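PDB 6HBS: aminopentol aminotransferase, which transfers the amino group of aminopentol (hydrolysed fumonisin B1) to pyruvate with pyridoxal 5'-phosphate as cofactor, giving 2-keto-HFB1 and L-alanine in fumonisin degradation. Local coordinates for residues Tyr169-Asn173 and Val192-Arg198; Leu227-Asp231 and Asp241-Thr245; Asp354-Ala360 and Leu410-Leu416. The contacts are given in a common frame with arbitrary orientation. Numbering follows the deposited sequence.

Interaction 1: Tyr169-Asn173 and Val192-Arg198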
loop_
_atom_site.group_PDB
_atom_site.type_symbol
_atom_site.label_atom_id
_atom_site.label_comp_id
_atom_site.label_asym_id
_atom_site.label_seq_id
_atom_site.Cartn_x
_atom_site.Cartn_y
_atom_site.Cartn_z
ATOM N N TYR A 169 -14.471 20.348 8.966
ATOM C CA TYR A 169 -13.155 20.985 9.020
ATOM C C TYR A 169 -13.125 22.015 10.140
ATOM O O TYR A 169 -14.179 22.597 10.511
ATOM C CB TYR A 169 -12.789 21.551 7.655
ATOM C CG TYR A 169 -12.770 20.514 6.557
ATOM C CD1 TYR A 169 -11.700 19.642 6.396
ATOM C CD2 TYR A 169 -13.857 20.362 5.714
ATOM C CE1 TYR A 169 -11.706 18.671 5.401
ATOM C CE2 TYR A 169 -13.886 19.390 4.726
ATOM C CZ TYR A 169 -12.801 18.550 4.558
ATOM O OH TYR A 169 -12.849 17.592 3.585
ATOM N N TYR A 170 -11.923 22.191 10.695
ATOM C CA TYR A 170 -11.598 23.228 11.658
ATOM C C TYR A 170 -10.282 23.878 11.201
ATOM O O TYR A 170 -9.595 23.347 10.332
ATOM C CB TYR A 170 -11.492 22.660 13.078
ATOM C CG TYR A 170 -10.376 21.651 13.258
ATOM C CD1 TYR A 170 -10.565 20.291 13.030
ATOM C CD2 TYR A 170 -9.108 22.058 13.609
ATOM C CE1 TYR A 170 -9.529 19.376 13.169
ATOM C CE2 TYR A 170 -8.063 21.162 13.765
ATOM C CZ TYR A 170 -8.265 19.813 13.539
ATOM O OH TYR A 170 -7.188 18.954 13.656
ATOM N N THR A 171 -9.943 25.028 11.789
ATOM C CA THR A 171 -8.640 25.716 11.520
ATOM C C THR A 171 -7.573 25.162 12.460
ATOM O O THR A 171 -7.730 25.177 13.673
ATOM C CB THR A 171 -8.759 27.234 11.701
ATOM O OG1 THR A 171 -9.772 27.603 10.783
ATOM C CG2 THR A 171 -7.476 27.987 11.413
ATOM N N TYR A 172 -6.471 24.671 11.888
ATOM C CA TYR A 172 -5.398 24.119 12.681
ATOM C C TYR A 172 -4.918 25.179 13.670
ATOM O O TYR A 172 -4.773 26.327 13.277
ATOM C CB TYR A 172 -4.220 23.650 11.804
ATOM C CG TYR A 172 -3.230 22.809 12.573
ATOM C CD1 TYR A 172 -3.467 21.457 12.805
ATOM C CD2 TYR A 172 -2.074 23.356 13.101
ATOM C CE1 TYR A 172 -2.576 20.671 13.522
ATOM C CE2 TYR A 172 -1.167 22.578 13.805
ATOM C CZ TYR A 172 -1.407 21.228 14.002
ATOM O OH TYR A 172 -0.546 20.484 14.751
ATOM N N ASN A 173 -4.623 24.760 14.916
ATOM C CA ASN A 173 -4.045 25.592 15.947
ATOM C C ASN A 173 -5.061 26.614 16.478
ATOM O O ASN A 173 -4.663 27.550 17.169
ATOM C CB ASN A 173 -2.733 26.276 15.518
ATOM C CG ASN A 173 -1.521 25.523 16.036
ATOM O OD1 ASN A 173 -1.665 24.721 16.953
ATOM N ND2 ASN A 173 -0.340 25.796 15.492
ATOM N N VAL A 192 -11.347 13.226 15.791
ATOM C CA VAL A 192 -10.532 14.378 15.407
ATOM C C VAL A 192 -9.174 13.859 14.904
ATOM O O VAL A 192 -8.448 13.169 15.645
ATOM C CB VAL A 192 -10.260 15.295 16.626
ATOM C CG1 VAL A 192 -9.218 16.360 16.300
ATOM C CG2 VAL A 192 -11.526 15.935 17.166
ATOM N N PHE A 193 -8.829 14.209 13.677
ATOM C CA PHE A 193 -7.502 13.978 13.128
ATOM C C PHE A 193 -6.705 15.273 13.274
ATOM O O PHE A 193 -7.212 16.365 12.897
ATOM C CB PHE A 193 -7.552 13.617 11.643
ATOM C CG PHE A 193 -7.917 12.187 11.335
ATOM C CD1 PHE A 193 -9.165 11.683 11.644
ATOM C CD2 PHE A 193 -6.994 11.343 10.719
ATOM C CE1 PHE A 193 -9.496 10.367 11.342
ATOM C CE2 PHE A 193 -7.327 10.034 10.422
ATOM C CZ PHE A 193 -8.570 9.542 10.735
ATOM N N ALA A 194 -5.476 15.138 13.787
ATOM C CA ALA A 194 -4.496 16.222 13.854
ATOM C C ALA A 194 -3.109 15.689 13.458
ATOM O O ALA A 194 -2.680 14.691 13.985
ATOM C CB ALA A 194 -4.484 16.768 15.252
ATOM N N THR A 195 -2.411 16.398 12.564
ATOM C CA THR A 195 -0.967 16.279 12.414
ATOM C C THR A 195 -0.324 16.967 13.616
ATOM O O THR A 195 -0.914 17.852 14.234
ATOM C CB THR A 195 -0.473 16.855 11.084
ATOM O OG1 THR A 195 -0.710 18.261 10.977
ATOM C CG2 THR A 195 -1.091 16.139 9.913
ATOM N N PRO A 196 0.870 16.541 14.043
ATOM C CA PRO A 196 1.433 17.034 15.293
ATOM C C PRO A 196 2.015 18.449 15.192
ATOM O O PRO A 196 2.198 19.078 16.216
ATOM C CB PRO A 196 2.517 16.019 15.666
ATOM C CG PRO A 196 2.882 15.356 14.355
ATOM C CD PRO A 196 1.687 15.466 13.439
ATOM N N PHE A 197 2.267 18.925 13.975
ATOM C CA PHE A 197 2.429 20.361 13.703
ATOM C C PHE A 197 1.856 20.638 12.311
ATOM O O PHE A 197 1.447 19.688 11.597
ATOM C CB PHE A 197 3.885 20.804 13.908
ATOM C CG PHE A 197 4.944 20.160 13.053
ATOM C CD1 PHE A 197 5.550 18.970 13.438
ATOM C CD2 PHE A 197 5.384 20.793 11.896
ATOM C CE1 PHE A 197 6.556 18.411 12.656
ATOM C CE2 PHE A 197 6.387 20.229 11.112
ATOM C CZ PHE A 197 6.959 19.031 11.483
ATOM N N ARG A 198 1.809 21.916 11.911
ATOM C CA ARG A 198 1.344 22.279 10.599
ATOM C C ARG A 198 2.494 22.076 9.611
ATOM O O ARG A 198 3.523 22.794 9.683
ATOM C CB ARG A 198 0.865 23.732 10.561
ATOM C CG ARG A 198 0.271 24.146 9.222
ATOM C CD ARG A 198 -1.053 23.448 8.971
ATOM N NE ARG A 198 -1.679 23.944 7.757
ATOM C CZ ARG A 198 -2.880 23.580 7.331
ATOM N NH1 ARG A 198 -3.520 22.568 7.911
ATOM N NH2 ARG A 198 -3.419 24.258 6.333
#

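Interaction 2: Leu227-Asp231 and Asp241-Thr245. With PLP (pyridoxal-5'-phosphate), chain C.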
loop_
_atom_site.group_PDB
_atom_site.type_symbol
_atom_site.label_atom_id
_atom_site.label_comp_id
_atom_site.label_asym_id
_atom_site.label_seq_id
_atom_site.Cartn_x
_atom_site.Cartn_y
_atom_site.Cartn_z
ATOM N N LEU A 227 -9.293 10.733 19.529
ATOM C CA LEU A 227 -8.217 11.608 19.103
ATOM C C LEU A 227 -7.194 10.788 18.314
ATOM O O LEU A 227 -6.628 9.829 18.831
ATOM C CB LEU A 227 -7.534 12.281 20.297
ATOM C CG LEU A 227 -6.419 13.252 19.915
ATOM C CD1 LEU A 227 -6.927 14.311 18.953
ATOM C CD2 LEU A 227 -5.791 13.887 21.139
ATOM N N VAL A 228 -6.986 11.191 17.071
ATOM C CA VAL A 228 -6.081 10.520 16.159
ATOM C C VAL A 228 -4.948 11.489 15.810
ATOM O O VAL A 228 -5.180 12.524 15.177
ATOM C CB VAL A 228 -6.808 10.069 14.887
ATOM C CG1 VAL A 228 -5.862 9.258 14.013
ATOM C CG2 VAL A 228 -8.096 9.287 15.190
ATOM N N VAL A 229 -3.710 11.136 16.174
ATOM C CA VAL A 229 -2.571 11.939 15.733
ATOM C C VAL A 229 -1.983 11.278 14.490
ATOM O O VAL A 229 -1.594 10.118 14.544
ATOM C CB VAL A 229 -1.534 12.110 16.846
ATOM C CG1 VAL A 229 -0.211 12.619 16.313
ATOM C CG2 VAL A 229 -2.051 13.025 17.934
ATOM N N ASP A 230 -1.897 12.026 13.385
ATOM C CA ASP A 230 -1.305 11.514 12.171
ATOM C C ASP A 230 0.198 11.806 12.201
ATOM O O ASP A 230 0.603 12.893 11.857
ATOM C CB ASP A 230 -2.008 12.062 10.936
ATOM C CG ASP A 230 -1.442 11.530 9.651
ATOM O OD1 ASP A 230 -0.404 10.823 9.721
ATOM O OD2 ASP A 230 -1.974 11.907 8.592
ATOM N N ASP A 231 0.988 10.794 12.595
ATOM C CA ASP A 231 2.429 10.904 12.772
ATOM C C ASP A 231 3.169 10.262 11.598
ATOM O O ASP A 231 4.366 9.928 11.749
ATOM C CB ASP A 231 2.896 10.293 14.084
ATOM C CG ASP A 231 3.536 11.296 15.022
ATOM O OD1 ASP A 231 4.230 12.228 14.519
ATOM O OD2 ASP A 231 3.388 11.101 16.248
ATOM N N ASP A 241 8.625 8.685 20.561
ATOM C CA ASP A 241 7.249 8.357 20.832
ATOM C C ASP A 241 6.407 9.300 19.954
ATOM O O ASP A 241 6.952 10.048 19.124
ATOM C CB ASP A 241 7.029 8.428 22.352
ATOM C CG ASP A 241 5.777 7.762 22.902
ATOM O OD1 ASP A 241 4.817 7.523 22.147
ATOM O OD2 ASP A 241 5.776 7.460 24.093
ATOM N N CYS A 242 5.088 9.225 20.099
ATOM C CA CYS A 242 4.176 10.079 19.403
ATOM C C CYS A 242 4.667 11.527 19.557
ATOM O O CYS A 242 5.111 11.913 20.638
ATOM C CB CYS A 242 2.778 9.922 19.970
ATOM S SG CYS A 242 1.526 10.963 19.165
ATOM N N SER A 243 4.582 12.301 18.477
ATOM C CA SER A 243 5.146 13.625 18.415
ATOM C C SER A 243 4.451 14.606 19.380
ATOM O O SER A 243 4.942 15.705 19.500
ATOM C CB SER A 243 5.075 14.140 17.017
ATOM O OG SER A 243 5.803 13.302 16.122
ATOM N N TRP A 244 3.293 14.260 19.969
ATOM C CA TRP A 244 2.656 15.101 21.006
ATOM C C TRP A 244 3.098 14.744 22.428
ATOM O O TRP A 244 2.537 15.285 23.385
ATOM C CB TRP A 244 1.125 15.096 20.872
ATOM C CG TRP A 244 0.661 16.142 19.902
ATOM C CD1 TRP A 244 1.440 16.936 19.101
ATOM C CD2 TRP A 244 -0.694 16.548 19.666
ATOM N NE1 TRP A 244 0.658 17.798 18.377
ATOM C CE2 TRP A 244 -0.655 17.576 18.693
ATOM C CE3 TRP A 244 -1.926 16.138 20.176
ATOM C CZ2 TRP A 244 -1.807 18.195 18.218
ATOM C CZ3 TRP A 244 -3.063 16.750 19.695
ATOM C CH2 TRP A 244 -3.001 17.749 18.722
ATOM N N THR A 245 4.097 13.868 22.580
ATOM C CA THR A 245 4.562 13.469 23.906
ATOM C C THR A 245 5.005 14.683 24.732
ATOM O O THR A 245 4.627 14.775 25.884
ATOM C CB THR A 245 5.766 12.521 23.857
ATOM O OG1 THR A 245 5.440 11.412 23.012
ATOM C CG2 THR A 245 6.112 12.011 25.236
HETATM N N1 PLP C . -0.386 11.463 6.460
HETATM C C2 PLP C . 0.622 12.363 6.421
HETATM C C2A PLP C . 0.771 13.426 7.482
HETATM C C3 PLP C . 1.627 12.257 5.367
HETATM O O3 PLP C . 2.655 13.131 5.305
HETATM C C4 PLP C . 1.511 11.173 4.365
HETATM C C4A PLP C . 2.563 11.085 3.318
HETATM C C5 PLP C . 0.315 10.287 4.485
HETATM C C6 PLP C . -0.553 10.475 5.553
HETATM C C5A PLP C . 0.044 9.139 3.515
HETATM O O4P PLP C . 1.152 8.204 3.471
HETATM P P PLP C . 1.330 7.454 2.056
HETATM O O1P PLP C . 1.765 8.429 1.059
HETATM O O2P PLP C . -0.042 6.940 1.724
HETATM O O3P PLP C . 2.375 6.420 2.419
#

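Interaction 3: Asp354-Ala360 and Leu410-Leu416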
loop_
_atom_site.group_PDB
_atom_site.type_symbol
_atom_site.label_atom_id
_atom_site.label_comp_id
_atom_site.label_asym_id
_atom_site.label_seq_id
_atom_site.Cartn_x
_atom_site.Cartn_y
_atom_site.Cartn_z
ATOM N N ASP A 354 4.687 34.649 -5.321
ATOM C CA ASP A 354 4.535 33.678 -6.413
ATOM C C ASP A 354 5.714 32.691 -6.455
ATOM O O ASP A 354 5.853 31.933 -7.418
ATOM C CB ASP A 354 4.302 34.344 -7.767
ATOM C CG ASP A 354 5.453 35.205 -8.237
ATOM O OD1 ASP A 354 6.534 35.178 -7.598
ATOM O OD2 ASP A 354 5.258 35.865 -9.266
ATOM N N PHE A 355 6.557 32.712 -5.419
ATOM C CA PHE A 355 7.619 31.710 -5.215
ATOM C C PHE A 355 8.737 31.830 -6.253
ATOM O O PHE A 355 9.637 30.981 -6.273
ATOM C CB PHE A 355 7.042 30.285 -5.163
ATOM C CG PHE A 355 6.398 29.971 -3.838
ATOM C CD1 PHE A 355 5.111 30.418 -3.558
ATOM C CD2 PHE A 355 7.085 29.265 -2.858
ATOM C CE1 PHE A 355 4.524 30.177 -2.328
ATOM C CE2 PHE A 355 6.490 29.015 -1.632
ATOM C CZ PHE A 355 5.208 29.459 -1.371
ATOM N N ARG A 356 8.776 32.917 -7.032
ATOM C CA ARG A 356 9.800 33.033 -8.099
ATOM C C ARG A 356 11.225 33.085 -7.508
ATOM O O ARG A 356 12.169 32.550 -8.141
ATOM C CB ARG A 356 9.521 34.233 -9.013
ATOM C CG ARG A 356 10.044 35.564 -8.499
ATOM C CD ARG A 356 9.782 36.726 -9.453
ATOM N NE ARG A 356 8.356 36.969 -9.641
ATOM C CZ ARG A 356 7.830 37.651 -10.658
ATOM N NH1 ARG A 356 8.602 38.120 -11.625
ATOM N NH2 ARG A 356 6.529 37.862 -10.705
ATOM N N ILE A 357 11.394 33.692 -6.322
ATOM C CA ILE A 357 12.713 33.777 -5.672
ATOM C C ILE A 357 13.128 32.401 -5.138
ATOM O O ILE A 357 14.252 31.964 -5.348
ATOM C CB ILE A 357 12.763 34.809 -4.539
ATOM C CG1 ILE A 357 12.304 36.200 -4.992
ATOM C CG2 ILE A 357 14.161 34.854 -3.957
ATOM C CD1 ILE A 357 12.259 37.214 -3.852
ATOM N N GLY A 358 12.211 31.758 -4.402
ATOM C CA GLY A 358 12.426 30.454 -3.818
ATOM C C GLY A 358 12.764 29.400 -4.860
ATOM O O GLY A 358 13.626 28.543 -4.620
ATOM N N TYR A 359 12.048 29.447 -5.981
ATOM C CA TYR A 359 12.229 28.528 -7.087
ATOM C C TYR A 359 13.638 28.701 -7.637
ATOM O O TYR A 359 14.409 27.714 -7.833
ATOM C CB TYR A 359 11.126 28.722 -8.136
ATOM C CG TYR A 359 9.910 27.862 -7.912
ATOM C CD1 TYR A 359 9.323 27.740 -6.659
ATOM C CD2 TYR A 359 9.376 27.104 -8.942
ATOM C CE1 TYR A 359 8.197 26.944 -6.460
ATOM C CE2 TYR A 359 8.276 26.274 -8.748
ATOM C CZ TYR A 359 7.672 26.207 -7.511
ATOM O OH TYR A 359 6.609 25.375 -7.315
ATOM N N ALA A 360 14.013 29.966 -7.843
ATOM C CA ALA A 360 15.302 30.261 -8.479
ATOM C C ALA A 360 16.454 29.819 -7.555
ATOM O O ALA A 360 17.446 29.231 -8.010
ATOM C CB ALA A 360 15.373 31.737 -8.827
ATOM N N LEU A 410 13.880 37.313 -12.964
ATOM C CA LEU A 410 13.215 36.141 -12.339
ATOM C C LEU A 410 11.758 36.068 -12.793
ATOM O O LEU A 410 11.075 37.081 -12.823
ATOM C CB LEU A 410 13.285 36.255 -10.813
ATOM C CG LEU A 410 14.678 36.110 -10.207
ATOM C CD1 LEU A 410 14.613 36.155 -8.681
ATOM C CD2 LEU A 410 15.347 34.835 -10.709
ATOM N N GLN A 411 11.299 34.850 -13.100
ATOM C CA GLN A 411 9.943 34.580 -13.592
ATOM C C GLN A 411 9.263 33.569 -12.674
ATOM O O GLN A 411 9.925 32.651 -12.201
ATOM C CB GLN A 411 9.978 33.957 -14.991
ATOM C CG GLN A 411 10.663 34.805 -16.050
ATOM C CD GLN A 411 9.667 35.711 -16.725
ATOM O OE1 GLN A 411 9.064 36.576 -16.091
ATOM N NE2 GLN A 411 9.479 35.501 -18.020
ATOM N N PRO A 412 7.925 33.643 -12.460
ATOM C CA PRO A 412 7.203 32.573 -11.765
ATOM C C PRO A 412 7.130 31.321 -12.657
ATOM O O PRO A 412 7.264 31.411 -13.871
ATOM C CB PRO A 412 5.805 33.169 -11.510
ATOM C CG PRO A 412 5.632 34.177 -12.634
ATOM C CD PRO A 412 7.025 34.722 -12.902
ATOM N N HIS A 413 6.931 30.163 -12.037
ATOM C CA HIS A 413 6.748 28.912 -12.750
ATOM C C HIS A 413 5.426 28.949 -13.526
ATOM O O HIS A 413 4.392 29.223 -12.921
ATOM C CB HIS A 413 6.796 27.778 -11.720
ATOM C CG HIS A 413 6.744 26.419 -12.321
ATOM N ND1 HIS A 413 5.554 25.849 -12.742
ATOM C CD2 HIS A 413 7.733 25.531 -12.586
ATOM C CE1 HIS A 413 5.819 24.649 -13.231
ATOM N NE2 HIS A 413 7.150 24.425 -13.139
ATOM N N PRO A 414 5.395 28.679 -14.862
ATOM C CA PRO A 414 4.166 28.832 -15.655
ATOM C C PRO A 414 2.960 28.046 -15.111
ATOM O O PRO A 414 1.902 28.643 -14.846
ATOM C CB PRO A 414 4.528 28.304 -17.060
ATOM C CG PRO A 414 5.848 27.549 -16.875
ATOM C CD PRO A 414 6.521 28.204 -15.685
ATOM N N ILE A 415 3.141 26.728 -14.929
ATOM C CA ILE A 415 2.071 25.826 -14.470
ATOM C C ILE A 415 1.564 26.305 -13.099
ATOM O O ILE A 415 0.358 26.263 -12.836
ATOM C CB ILE A 415 2.526 24.345 -14.461
ATOM C CG1 ILE A 415 2.828 23.822 -15.874
ATOM C CG2 ILE A 415 1.509 23.461 -13.741
ATOM C CD1 ILE A 415 4.306 23.691 -16.212
ATOM N N LEU A 416 2.483 26.779 -12.249
ATOM C CA LEU A 416 2.153 27.391 -10.958
ATOM C C LEU A 416 1.815 28.876 -11.168
ATOM O O LEU A 416 0.713 29.230 -11.567
ATOM C CB LEU A 416 3.354 27.222 -10.024
ATOM C CG LEU A 416 3.236 27.913 -8.671
ATOM C CD1 LEU A 416 2.408 27.078 -7.721
ATOM C CD2 LEU A 416 4.605 28.182 -8.088
HETATM O O HOH W 1 7.506 30.224 -9.010
#

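Interaction 1: Tyr169-Asn173 and Val192-Arg198
Two tyrosines reach out from 169-173 and hydrogen-bond, through their hydroxyls, to backbone carbonyls of 192-198. Y170 OH donates to F193 O at 2.7 Å, and Y172 OH donates to T195 O, also at 2.7 Å; each acceptor lies at the ring edge. A third bond stays within 192-198: T195 OG1 donates to F197 O at 2.7 Å, bridging over P196.

Van der Waals contacts fill in around the phenols. Y170 OH lies 3.8 Å from A194 CB, and the apolar pair Y170 CE1 and V192 CG1 is 4.4 Å apart. The Y172 ring packs against R198, with Y172 CE2 3.6 Å from R198 N and Y172 CD2 3.9 Å from R198 CB. The R198 guanidinium is engaged elsewhere, with K142 O and in a salt bridge with E203.

In the sheet of this fold-type I enzyme, strand 137-141 runs between 167-170 and 189-194, so Y170 spans a neighbouring strand. Helix 175-184 covers Y170 as part of the β-α-β crossover joining the two strands. Because both acceptors are main-chain oxygens, the bonds depend on the backbone path of 192-198, and probably restrain the end of strand 189-194 and what follows, where T195 nears the cofactor.

Interaction 2: Leu227-Asp231 and Asp241-Thr245
Both oxygens of one carboxylate grip a single serine here. S243 OG donates to D231 OD1 at only 2.5 Å, a very short hydrogen bond, while the S243 amide N donates to D231 OD2 at 2.8 Å and almost in line, at 172°. D231 OD2 also sits 3.4 Å from C242 CA. S243 lies inside a type I β turn, C242 to T245, closed by T245 N to C242 O at 2.9 Å; T245 OG1 donates to the same C242 O at a very short 2.4 Å.

Strand 226-230 is a central strand of the seven-stranded sheet of the fold-type I aminotransferases, and its two faces do different work. D230, whose side chain is out of reach of the turn, places OD2 2.7 Å from N1 of PLP, the aspartate–pyridine nitrogen pairing familiar in this fold; H146 also hydrogen-bonds to D230 OD2.

V229 and L227 instead point toward 241-245. V229 CG1 packs on C242 SG at 3.7 Å and V229 CG2 on W244 CE3 at 3.8 Å, while L227 CD2 meets the edge of the W244 indole at CZ3, 4.2 Å away. W244 is held from beyond these segments too, its NE1 hydrogen-bonding to P196 O.

Interaction 3: Asp354-Ala360 and Leu410-Leu416
L410 forms the apolar centre, laying CD2 3.6 Å from A360 CB and CD1 4.4 Å from I357 CG1; V403 of helix 386-405 packs against I357 and A360 as well. Farther along, L416 CD2 approaches Y359 CZ at 3.7 Å, and H413 CB lies 3.6 Å from Y359 CE2. The Y359 hydroxyl itself hydrogen-bonds to L30 O.

I357, Y359 and A360 belong to the N-terminal part of helix 356-367, against which the last modelled residues, after helix 386-405, are laid. F355 is the N-cap residue, and just before it D354 makes an Asx turn, OD1 accepting from R356 N at 3.2 Å.

On the Y359 side a water bridges the segments, donating to D354 O (2.9 Å) and accepting from H413 N (3.1 Å). Toward the surface, R356 takes over: R356 NH1 donates to L410 O at 2.9 Å, P412 CD covers one guanidinium face 3.8 Å from R356 CZ, and R356 NH2 forms a salt bridge to D354 OD2 at 2.8 Å.

From the N terminus the three contacts come in series, none nested or crossed. Interaction 1 closes an 18-residue connection that carries helix 175-184 and ties the edge strand 167-170 to the end of strand 189-194. Interaction 2 then closes a 9-residue excursion without helix or strand, folding the loop back on strand 226-230. Because 189-194 and 226-230 are sheet neighbours, the two contacts touch, with a probable hydrogen bond from D230 N to A194 O (2.8 Å). Interaction 3 stands apart, its centre about 29 Å and 35 Å from those of interactions 1 and 2; it spans 49 residues, including helix 386-405, to bring the end of the modelled chain onto helix 356-367.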